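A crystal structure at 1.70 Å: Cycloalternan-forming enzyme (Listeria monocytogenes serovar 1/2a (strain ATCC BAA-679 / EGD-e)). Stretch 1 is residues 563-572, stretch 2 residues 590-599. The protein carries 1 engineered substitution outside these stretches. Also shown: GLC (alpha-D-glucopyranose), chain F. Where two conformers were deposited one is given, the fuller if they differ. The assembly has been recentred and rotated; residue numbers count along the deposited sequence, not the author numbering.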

# COMPACT_ATOMS: atom_id res chain seq x y z
N PRO A 563 2.51 -9.44 -15.31
CA PRO A 563 2.56 -9.93 -13.93
C PRO A 563 1.20 -10.13 -13.28
O PRO A 563 1.03 -11.10 -12.52
N THR A 564 0.24 -9.25 -13.56
CA THR A 564 -1.11 -9.40 -13.00
C THR A 564 -1.88 -10.57 -13.62
O THR A 564 -2.64 -11.25 -12.92
N ASP A 565 -1.65 -10.85 -14.90
CA ASP A 565 -2.24 -12.06 -15.50
C ASP A 565 -1.71 -13.31 -14.82
O ASP A 565 -2.47 -14.24 -14.51
N TYR A 566 -0.39 -13.32 -14.58
CA TYR A 566 0.28 -14.42 -13.90
C TYR A 566 -0.23 -14.58 -12.46
O TYR A 566 -0.65 -15.67 -12.06
N VAL A 567 -0.19 -13.49 -11.70
CA VAL A 567 -0.54 -13.56 -10.28
C VAL A 567 -2.02 -13.94 -10.12
O VAL A 567 -2.37 -14.80 -9.27
N SER A 568 -2.88 -13.31 -10.91
CA SER A 568 -4.32 -13.61 -10.82
C SER A 568 -4.61 -15.05 -11.23
O SER A 568 -5.46 -15.70 -10.60
N SER A 569 -3.90 -15.57 -12.24
CA SER A 569 -4.14 -16.96 -12.68
C SER A 569 -3.88 -17.95 -11.56
O SER A 569 -4.70 -18.85 -11.31
N TYR A 570 -2.74 -17.77 -10.88
CA TYR A 570 -2.39 -18.63 -9.76
C TYR A 570 -3.33 -18.45 -8.57
O TYR A 570 -3.68 -19.44 -7.91
N PHE A 571 -3.69 -17.20 -8.26
CA PHE A 571 -4.56 -16.90 -7.12
C PHE A 571 -5.92 -17.60 -7.30
O PHE A 571 -6.40 -18.27 -6.39
N ASP A 572 -6.51 -17.43 -8.49
CA ASP A 572 -7.81 -18.04 -8.82
C ASP A 572 -7.72 -19.55 -8.81
O ASP A 572 -8.61 -20.24 -8.29
N SER A 590 -2.59 -1.99 -12.57
CA SER A 590 -4.00 -1.82 -12.18
C SER A 590 -4.74 -3.15 -12.21
O SER A 590 -4.60 -3.94 -13.16
N GLY A 591 -5.51 -3.41 -11.15
CA GLY A 591 -6.20 -4.71 -10.96
C GLY A 591 -5.42 -5.69 -10.10
O GLY A 591 -5.99 -6.70 -9.67
N ALA A 592 -4.14 -5.42 -9.84
CA ALA A 592 -3.34 -6.29 -8.97
C ALA A 592 -4.07 -6.59 -7.66
O ALA A 592 -3.99 -7.69 -7.12
N GLN A 593 -4.80 -5.59 -7.16
CA GLN A 593 -5.47 -5.69 -5.87
C GLN A 593 -6.49 -6.83 -5.78
O GLN A 593 -6.79 -7.27 -4.67
N LYS A 594 -6.98 -7.33 -6.91
CA LYS A 594 -7.95 -8.45 -6.87
C LYS A 594 -7.32 -9.75 -6.38
O LYS A 594 -8.04 -10.68 -6.00
N SER A 595 -5.99 -9.83 -6.39
CA SER A 595 -5.33 -11.14 -6.28
C SER A 595 -4.24 -11.25 -5.19
O SER A 595 -3.10 -11.57 -5.50
N GLY A 596 -4.61 -10.99 -3.94
CA GLY A 596 -3.75 -11.37 -2.80
C GLY A 596 -2.81 -10.30 -2.26
O GLY A 596 -3.04 -9.09 -2.45
N ILE A 597 -1.77 -10.75 -1.57
CA ILE A 597 -0.85 -9.86 -0.85
C ILE A 597 0.25 -9.38 -1.79
O ILE A 597 0.69 -10.16 -2.67
N TYR A 598 0.70 -8.14 -1.63
CA TYR A 598 1.91 -7.65 -2.35
C TYR A 598 2.94 -7.25 -1.34
O TYR A 598 2.61 -6.51 -0.40
N TRP A 599 4.18 -7.76 -1.49
CA TRP A 599 5.28 -7.28 -0.62
C TRP A 599 6.25 -6.39 -1.38
O TRP A 599 6.32 -6.48 -2.61

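One side of a helix packs against a turn and the start of a strand through van der Waals contacts and two bridging waters, with no direct hydrogen bond between the stretches and 362 Å² buried in all. T564, V567 and F571 direct their CA-to-CB bonds toward stretch 2, a spacing of three and four residues that keeps them on one side of the helix; S568 points sideways.

At one end T564 (chi1 -61°, m) lies against the turn, its CG2 3.8 Å from A592 N. V567 (chi1 165°, t) brings CG1 to 3.5 Å from S595 O and 3.4 Å from Y598 OH. The Y598 side chain (chi1 -68°, m) starts sideways, but its end comes nearer the helix, and its hydroxyl is held by donation to A592 O, OH to O 2.7 Å.

F571 (chi1 179°, t) lays one ring face against S595 and G596. S595 CA sits 4.0 Å from the F571 ring centroid and 21° off the ring normal, the geometry of a CH-pi contact. An ideal CB on G596 would lie 3.7 Å from F571 CD1, but the backbone angles (95/-159) by themselves call for glycine, since that CB would jam against the preceding carbonyl.

S595 (chi1 -58°, m) has the largest covered area, 78 Å². Its OG is 3.3 Å from S568 CB, a contact rather than a hydrogen bond; S568 (chi1 66°, p) instead turns its hydroxyl back to the helix, OG donating to T564 O at 2.7 Å.

Water supplies the polar links. Water 1 lies 2.7 Å from T564 OG1 and donates to Y598 OH at 2.9 Å; water 2 lies 2.7 Å from S595 OG and donates to D572 OD1 at 2.8 Å. The glucose stands apart from this packing, its O2 3.4 Å from W599 CZ2 at the indole edge.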

# COMPACT_ATOMS: atom_id res chain seq x y z
CB PRO A 563 3.37 -8.84 -13.19
CG PRO A 563 3.33 -7.64 -14.12
CD PRO A 563 3.39 -8.26 -15.48
CB THR A 564 -1.84 -8.05 -13.00
OG1 THR A 564 -1.08 -7.17 -12.18
CG2 THR A 564 -3.26 -8.13 -12.40
CB ASP A 565 -1.94 -12.10 -17.00
CG ASP A 565 -2.84 -11.17 -17.81
OD1 ASP A 565 -3.85 -10.66 -17.28
OD2 ASP A 565 -2.54 -10.99 -19.01
CB TYR A 566 1.80 -14.12 -13.95
CG TYR A 566 2.69 -14.73 -12.87
CD1 TYR A 566 2.65 -16.10 -12.55
CD2 TYR A 566 3.65 -13.93 -12.23
CE1 TYR A 566 3.50 -16.63 -11.58
CE2 TYR A 566 4.50 -14.47 -11.27
CZ TYR A 566 4.44 -15.83 -10.97
OH TYR A 566 5.29 -16.38 -10.02
CB VAL A 567 -0.20 -12.23 -9.57
CG1 VAL A 567 -0.88 -12.11 -8.20
CG2 VAL A 567 1.31 -12.10 -9.43
CB SER A 568 -5.15 -12.63 -11.65
OG SER A 568 -4.90 -12.76 -13.05
CB SER A 569 -3.30 -17.33 -13.90
OG SER A 569 -3.76 -16.65 -15.06
CB TYR A 570 -0.99 -18.34 -9.30
CG TYR A 570 0.10 -19.22 -9.85
CD1 TYR A 570 0.76 -18.90 -11.04
CD2 TYR A 570 0.55 -20.33 -9.12
CE1 TYR A 570 1.83 -19.68 -11.50
CE2 TYR A 570 1.61 -21.12 -9.57
CZ TYR A 570 2.25 -20.78 -10.76
OH TYR A 570 3.33 -21.52 -11.22
CB PHE A 571 -4.77 -15.38 -6.97
CG PHE A 571 -5.68 -14.99 -5.82
CD1 PHE A 571 -5.25 -15.09 -4.49
CD2 PHE A 571 -6.96 -14.49 -6.07
CE1 PHE A 571 -6.09 -14.73 -3.44
CE2 PHE A 571 -7.80 -14.13 -5.02
CZ PHE A 571 -7.37 -14.24 -3.70
CB ASP A 572 -8.31 -17.59 -10.20
CG ASP A 572 -8.64 -16.11 -10.25
OD1 ASP A 572 -8.67 -15.44 -9.19
OD2 ASP A 572 -8.86 -15.61 -11.38
CB SER A 590 -4.70 -0.85 -13.13
OG SER A 590 -4.74 -1.38 -14.43
CB ALA A 592 -2.00 -5.64 -8.65
CB GLN A 593 -6.14 -4.35 -5.51
CG GLN A 593 -7.30 -3.97 -6.43
CD GLN A 593 -6.89 -3.15 -7.65
OE1 GLN A 593 -5.73 -3.09 -8.04
NE2 GLN A 593 -7.87 -2.48 -8.24
CB LYS A 594 -8.55 -8.69 -8.27
CG LYS A 594 -9.37 -7.51 -8.79
CD LYS A 594 -10.10 -7.85 -10.08
CE LYS A 594 -9.27 -7.61 -11.31
NZ LYS A 594 -10.02 -8.19 -12.47
CB SER A 595 -4.80 -11.56 -7.66
OG SER A 595 -5.87 -11.60 -8.62
CB ILE A 597 -0.20 -10.60 0.36
CG1 ILE A 597 -1.28 -10.89 1.41
CG2 ILE A 597 0.94 -9.80 0.99
CD1 ILE A 597 -0.90 -11.94 2.42
CB TYR A 598 1.57 -6.48 -3.32
CG TYR A 598 0.74 -7.03 -4.44
CD1 TYR A 598 -0.64 -7.25 -4.26
CD2 TYR A 598 1.33 -7.48 -5.64
CE1 TYR A 598 -1.41 -7.85 -5.25
CE2 TYR A 598 0.55 -8.08 -6.63
CZ TYR A 598 -0.80 -8.26 -6.43
OH TYR A 598 -1.58 -8.85 -7.42
CB TRP A 599 5.99 -8.43 0.11
CG TRP A 599 7.21 -8.99 -0.57
CD1 TRP A 599 8.50 -8.70 -0.26
CD2 TRP A 599 7.25 -9.95 -1.64
NE1 TRP A 599 9.36 -9.43 -1.07
CE2 TRP A 599 8.62 -10.19 -1.93
CE3 TRP A 599 6.27 -10.64 -2.37
CZ2 TRP A 599 9.04 -11.08 -2.94
CZ3 TRP A 599 6.68 -11.55 -3.36
CH2 TRP A 599 8.07 -11.74 -3.65
C1 GLC F . 13.41 -13.03 -5.23
C2 GLC F . 12.47 -12.55 -4.11
C3 GLC F . 12.97 -12.92 -2.70
C4 GLC F . 13.28 -14.42 -2.62
C5 GLC F . 14.08 -14.90 -3.84
C6 GLC F . 14.28 -16.40 -3.89
O2 GLC F . 12.16 -11.16 -4.28
O3 GLC F . 11.99 -12.60 -1.69
O4 GLC F . 14.03 -14.71 -1.42
O5 GLC F . 13.53 -14.46 -5.10
O6 GLC F . 15.19 -16.65 -4.98
O HOH W 1 -0.31 -8.55 -9.98
O HOH W 2 -8.27 -12.65 -9.13